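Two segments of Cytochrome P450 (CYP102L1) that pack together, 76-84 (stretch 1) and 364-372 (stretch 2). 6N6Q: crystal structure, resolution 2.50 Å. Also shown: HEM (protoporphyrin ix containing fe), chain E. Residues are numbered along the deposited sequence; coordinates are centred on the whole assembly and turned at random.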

# COMPACT_ATOMS: atom_id res chain seq x y z
N LEU A 76 19.16 5.31 16.53
CA LEU A 76 18.69 4.68 17.76
C LEU A 76 17.61 3.63 17.54
O LEU A 76 17.57 2.64 18.27
N TRP A 77 16.74 3.81 16.55
CA TRP A 77 15.64 2.90 16.31
C TRP A 77 15.73 2.31 14.91
O TRP A 77 16.44 2.81 14.04
N GLU A 78 14.98 1.22 14.71
CA GLU A 78 14.96 0.52 13.43
C GLU A 78 13.62 -0.19 13.29
O GLU A 78 12.79 -0.17 14.20
N LYS A 79 13.42 -0.81 12.13
CA LYS A 79 12.15 -1.47 11.85
C LYS A 79 11.93 -2.67 12.76
O LYS A 79 12.84 -3.48 12.98
N ASN A 80 10.72 -2.78 13.29
CA ASN A 80 10.29 -3.95 14.05
C ASN A 80 9.26 -4.72 13.22
O ASN A 80 8.27 -4.15 12.77
N VAL A 81 9.52 -6.01 13.02
CA VAL A 81 8.53 -6.88 12.40
C VAL A 81 7.38 -7.04 13.38
O VAL A 81 7.45 -7.84 14.31
N GLY A 82 6.31 -6.26 13.17
CA GLY A 82 5.21 -6.25 14.08
C GLY A 82 4.45 -7.56 14.09
O GLY A 82 4.75 -8.49 13.32
N PRO A 83 3.44 -7.66 14.96
CA PRO A 83 2.68 -8.91 15.07
C PRO A 83 2.08 -9.38 13.76
O PRO A 83 2.31 -10.52 13.35
N THR A 84 1.32 -8.52 13.08
CA THR A 84 0.70 -8.92 11.82
C THR A 84 1.74 -9.24 10.76
O THR A 84 1.58 -10.19 9.98
N ALA A 364 11.70 5.25 29.12
CA ALA A 364 12.91 4.50 28.81
C ALA A 364 12.55 3.24 28.05
O ALA A 364 11.48 2.66 28.23
N PHE A 365 13.46 2.82 27.17
CA PHE A 365 13.25 1.63 26.36
C PHE A 365 14.53 0.81 26.32
O PHE A 365 15.58 1.31 25.92
N LYS A 366 14.43 -0.45 26.74
CA LYS A 366 15.52 -1.40 26.57
C LYS A 366 15.63 -1.79 25.10
O LYS A 366 14.66 -1.72 24.34
N LYS A 367 16.84 -2.18 24.69
CA LYS A 367 17.06 -2.67 23.34
C LYS A 367 16.07 -3.78 23.00
O LYS A 367 15.76 -4.63 23.84
N ASN A 368 15.56 -3.74 21.77
CA ASN A 368 14.57 -4.66 21.20
C ASN A 368 13.17 -4.44 21.75
O ASN A 368 12.27 -5.24 21.46
N ASP A 369 12.94 -3.39 22.54
CA ASP A 369 11.58 -3.00 22.86
C ASP A 369 10.95 -2.33 21.65
O ASP A 369 11.60 -1.56 20.94
N TRP A 370 9.68 -2.62 21.40
CA TRP A 370 9.02 -2.17 20.19
C TRP A 370 7.80 -1.32 20.51
O TRP A 370 7.11 -1.53 21.51
N VAL A 371 7.54 -0.34 19.64
CA VAL A 371 6.40 0.56 19.74
C VAL A 371 5.72 0.62 18.38
O VAL A 371 6.24 0.14 17.37
N PHE A 372 4.53 1.23 18.36
CA PHE A 372 3.75 1.41 17.15
C PHE A 372 3.58 2.90 16.89
O PHE A 372 3.10 3.64 17.76

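What does stretch 1 place against stretch 2 at its start? Leu-76 stays out of reach, so the contact begins with Trp-77, a buried residue that gives up more surface to the partner than any other in either stretch. Its CA-to-CB bond points sideways, but with chi1 at -63° (m) and chi2 at 76° the indole extends so that its six-membered ring comes nearer. There the edge of Trp-77 meets the face of Phe-365, with centroids 5.3 Å apart and planes at 73°; the closest atoms are Trp-77 CH2 and Phe-365 CG, at 3.7 Å. Phe-365 points toward stretch 1 as an m rotamer (chi1 -67°, chi2 -83°), and one face of its ring lies against the indole edge. Trp-77 CZ3 also lies 4.1 Å from Val-371 CG2, an apolar contact with another m side chain, and 3.8 Å from the backbone atom Asp-369 O.

Where do the charged side chains of the strand go? Glu-78, a p rotamer, bends its end nearer to stretch 2 but makes no contact, and its OE2 is hydrogen-bonded elsewhere in the structure. Lys-79 is out of reach of stretch 2 and serves the bound group instead: with chi1 at 156° (t), it extends to the heme, where Lys-79 NZ donates a hydrogen bond to HEM O2A at 2.9 Å. As this oxygen belongs to a propionate, the lysine supplies a fitting cationic partner.

How does Asn-80 fit into an interface without cross-stretch hydrogen bonds? Its CA-to-CB bond points toward stretch 2, with chi1 at 176° (t), and Asn-80 CA lies 6.5 Å from Trp-370 CA. The side chain packs by contact: Asn-80 CG sits 3.5 Å from Trp-370 CB. Its ND2 is hydrogen-bonded elsewhere in the structure.

What closes the contact at the far end? Val-81 is out of reach, and Gly-82, at the N-cap position, has no side chain to offer. Pro-83, in the first turn of the helix, points sideways and sets its CG 4.2 Å from Trp-370 CH2. Trp-370 is a p rotamer (chi1 47°, chi2 -78°); Asn-80 packs against its CB and also lies by the indole, with Asn-80 OD1 3.8 Å from Trp-370 CG, while Pro-83 nears the six-membered ring. Thr-84 does not reach across.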

# COMPACT_ATOMS: atom_id res chain seq x y z
CB LEU A 76 18.16 5.74 18.73
CG LEU A 76 19.16 6.79 19.22
CD1 LEU A 76 18.52 7.69 20.27
CD2 LEU A 76 20.41 6.11 19.78
CB TRP A 77 14.28 3.60 16.50
CG TRP A 77 14.05 4.09 17.89
CD1 TRP A 77 14.60 5.20 18.47
CD2 TRP A 77 13.20 3.50 18.89
NE1 TRP A 77 14.15 5.33 19.76
CE2 TRP A 77 13.29 4.30 20.04
CE3 TRP A 77 12.38 2.37 18.91
CZ2 TRP A 77 12.59 4.01 21.21
CZ3 TRP A 77 11.68 2.09 20.07
CH2 TRP A 77 11.79 2.90 21.20
CB GLU A 78 16.13 -0.46 13.32
CG GLU A 78 16.10 -1.57 14.35
CD GLU A 78 17.29 -2.51 14.24
OE1 GLU A 78 18.27 -2.13 13.56
OE2 GLU A 78 17.23 -3.61 14.82
CB LYS A 79 12.07 -1.91 10.39
CG LYS A 79 11.10 -3.06 10.16
CD LYS A 79 10.47 -3.03 8.78
CE LYS A 79 9.38 -4.09 8.67
NZ LYS A 79 8.55 -3.92 7.45
CB ASN A 80 9.68 -3.55 15.39
CG ASN A 80 9.14 -4.74 16.16
OD1 ASN A 80 7.93 -4.97 16.20
ND2 ASN A 80 10.03 -5.51 16.77
CB VAL A 81 9.14 -8.24 12.00
CG1 VAL A 81 8.06 -9.15 11.44
CG2 VAL A 81 10.26 -8.04 10.99
CB PRO A 83 1.60 -8.57 16.11
CG PRO A 83 2.21 -7.47 16.93
CD PRO A 83 3.03 -6.66 15.97
CB THR A 84 -0.25 -7.83 11.33
OG1 THR A 84 0.42 -6.56 11.37
CG2 THR A 84 -1.49 -7.77 12.21
CB ALA A 364 13.67 4.15 30.09
CB PHE A 365 12.81 2.00 24.94
CG PHE A 365 11.45 2.62 24.87
CD1 PHE A 365 10.31 1.83 24.86
CD2 PHE A 365 11.30 4.00 24.84
CE1 PHE A 365 9.05 2.40 24.80
CE2 PHE A 365 10.04 4.58 24.78
CZ PHE A 365 8.92 3.77 24.76
CB LYS A 366 15.28 -2.62 27.46
CG LYS A 366 16.17 -3.83 27.20
CD LYS A 366 17.64 -3.54 27.43
CE LYS A 366 18.49 -4.73 27.04
NZ LYS A 366 18.03 -5.33 25.75
CB LYS A 367 18.50 -3.18 23.20
CG LYS A 367 18.81 -3.84 21.86
CD LYS A 367 20.23 -4.38 21.82
CE LYS A 367 20.48 -5.15 20.53
NZ LYS A 367 21.86 -5.69 20.47
CB ASN A 368 14.97 -6.13 21.39
CG ASN A 368 16.13 -6.53 20.51
OD1 ASN A 368 16.39 -5.91 19.47
ND2 ASN A 368 16.85 -7.58 20.91
CB ASP A 369 11.55 -2.06 24.06
CG ASP A 369 11.89 -2.75 25.36
OD1 ASP A 369 11.72 -3.99 25.44
OD2 ASP A 369 12.32 -2.07 26.31
CB TRP A 370 8.61 -3.35 19.29
CG TRP A 370 7.92 -4.47 20.00
CD1 TRP A 370 8.50 -5.44 20.77
CD2 TRP A 370 6.51 -4.76 19.99
NE1 TRP A 370 7.54 -6.30 21.25
CE2 TRP A 370 6.31 -5.91 20.78
CE3 TRP A 370 5.41 -4.15 19.38
CZ2 TRP A 370 5.05 -6.46 20.98
CZ3 TRP A 370 4.16 -4.70 19.59
CH2 TRP A 370 3.99 -5.85 20.38
CB VAL A 371 6.80 1.97 20.20
CG1 VAL A 371 7.47 1.93 21.57
CG2 VAL A 371 7.70 2.63 19.17
CB PHE A 372 2.38 0.73 17.28
CG PHE A 372 1.48 0.94 16.09
CD1 PHE A 372 1.70 0.27 14.90
CD2 PHE A 372 0.39 1.80 16.18
CE1 PHE A 372 0.86 0.45 13.81
CE2 PHE A 372 -0.45 1.99 15.09
CZ PHE A 372 -0.21 1.31 13.91
CHA HEM E . 7.20 -0.95 2.77
CHB HEM E . 3.29 1.91 2.40
CHC HEM E . 2.93 0.80 -2.32
CHD HEM E . 6.36 -2.60 -1.73
C1A HEM E . 6.20 -0.06 3.09
C2A HEM E . 5.98 0.60 4.37
C3A HEM E . 4.91 1.38 4.27
C4A HEM E . 4.39 1.26 2.92
CMA HEM E . 4.32 2.25 5.39
CAA HEM E . 6.84 0.42 5.65
CBA HEM E . 6.32 -0.79 6.42
CGA HEM E . 7.00 -0.90 7.76
O1A HEM E . 7.77 0.03 8.13
O2A HEM E . 6.76 -1.92 8.46
C1B HEM E . 2.88 1.90 1.08
C2B HEM E . 1.86 2.75 0.49
C3B HEM E . 1.76 2.45 -0.82
C4B HEM E . 2.72 1.39 -1.10
CMB HEM E . 1.08 3.80 1.31
CAB HEM E . 0.84 3.04 -1.91
CBB HEM E . -0.09 3.99 -1.70
C1C HEM E . 3.85 -0.20 -2.60
C2C HEM E . 4.13 -0.78 -3.90
C3C HEM E . 5.07 -1.71 -3.76
C4C HEM E . 5.43 -1.77 -2.34
CMC HEM E . 3.47 -0.39 -5.24
CAC HEM E . 5.63 -2.54 -4.94
CBC HEM E . 6.59 -3.46 -4.79
C1D HEM E . 6.90 -2.45 -0.47
C2D HEM E . 7.97 -3.23 0.11
C3D HEM E . 8.20 -2.78 1.35
C4D HEM E . 7.29 -1.69 1.61
CMD HEM E . 8.72 -4.40 -0.58
CAD HEM E . 9.26 -3.32 2.33
CBD HEM E . 10.62 -2.68 2.05
CGD HEM E . 11.63 -3.13 3.07
O1D HEM E . 12.84 -3.21 2.73
O2D HEM E . 11.23 -3.43 4.23
NA HEM E . 5.20 0.37 2.24
NB HEM E . 3.38 1.09 0.08
NC HEM E . 4.66 -0.83 -1.68
ND HEM E . 6.51 -1.51 0.47
FE HEM E . 4.84 -0.32 0.31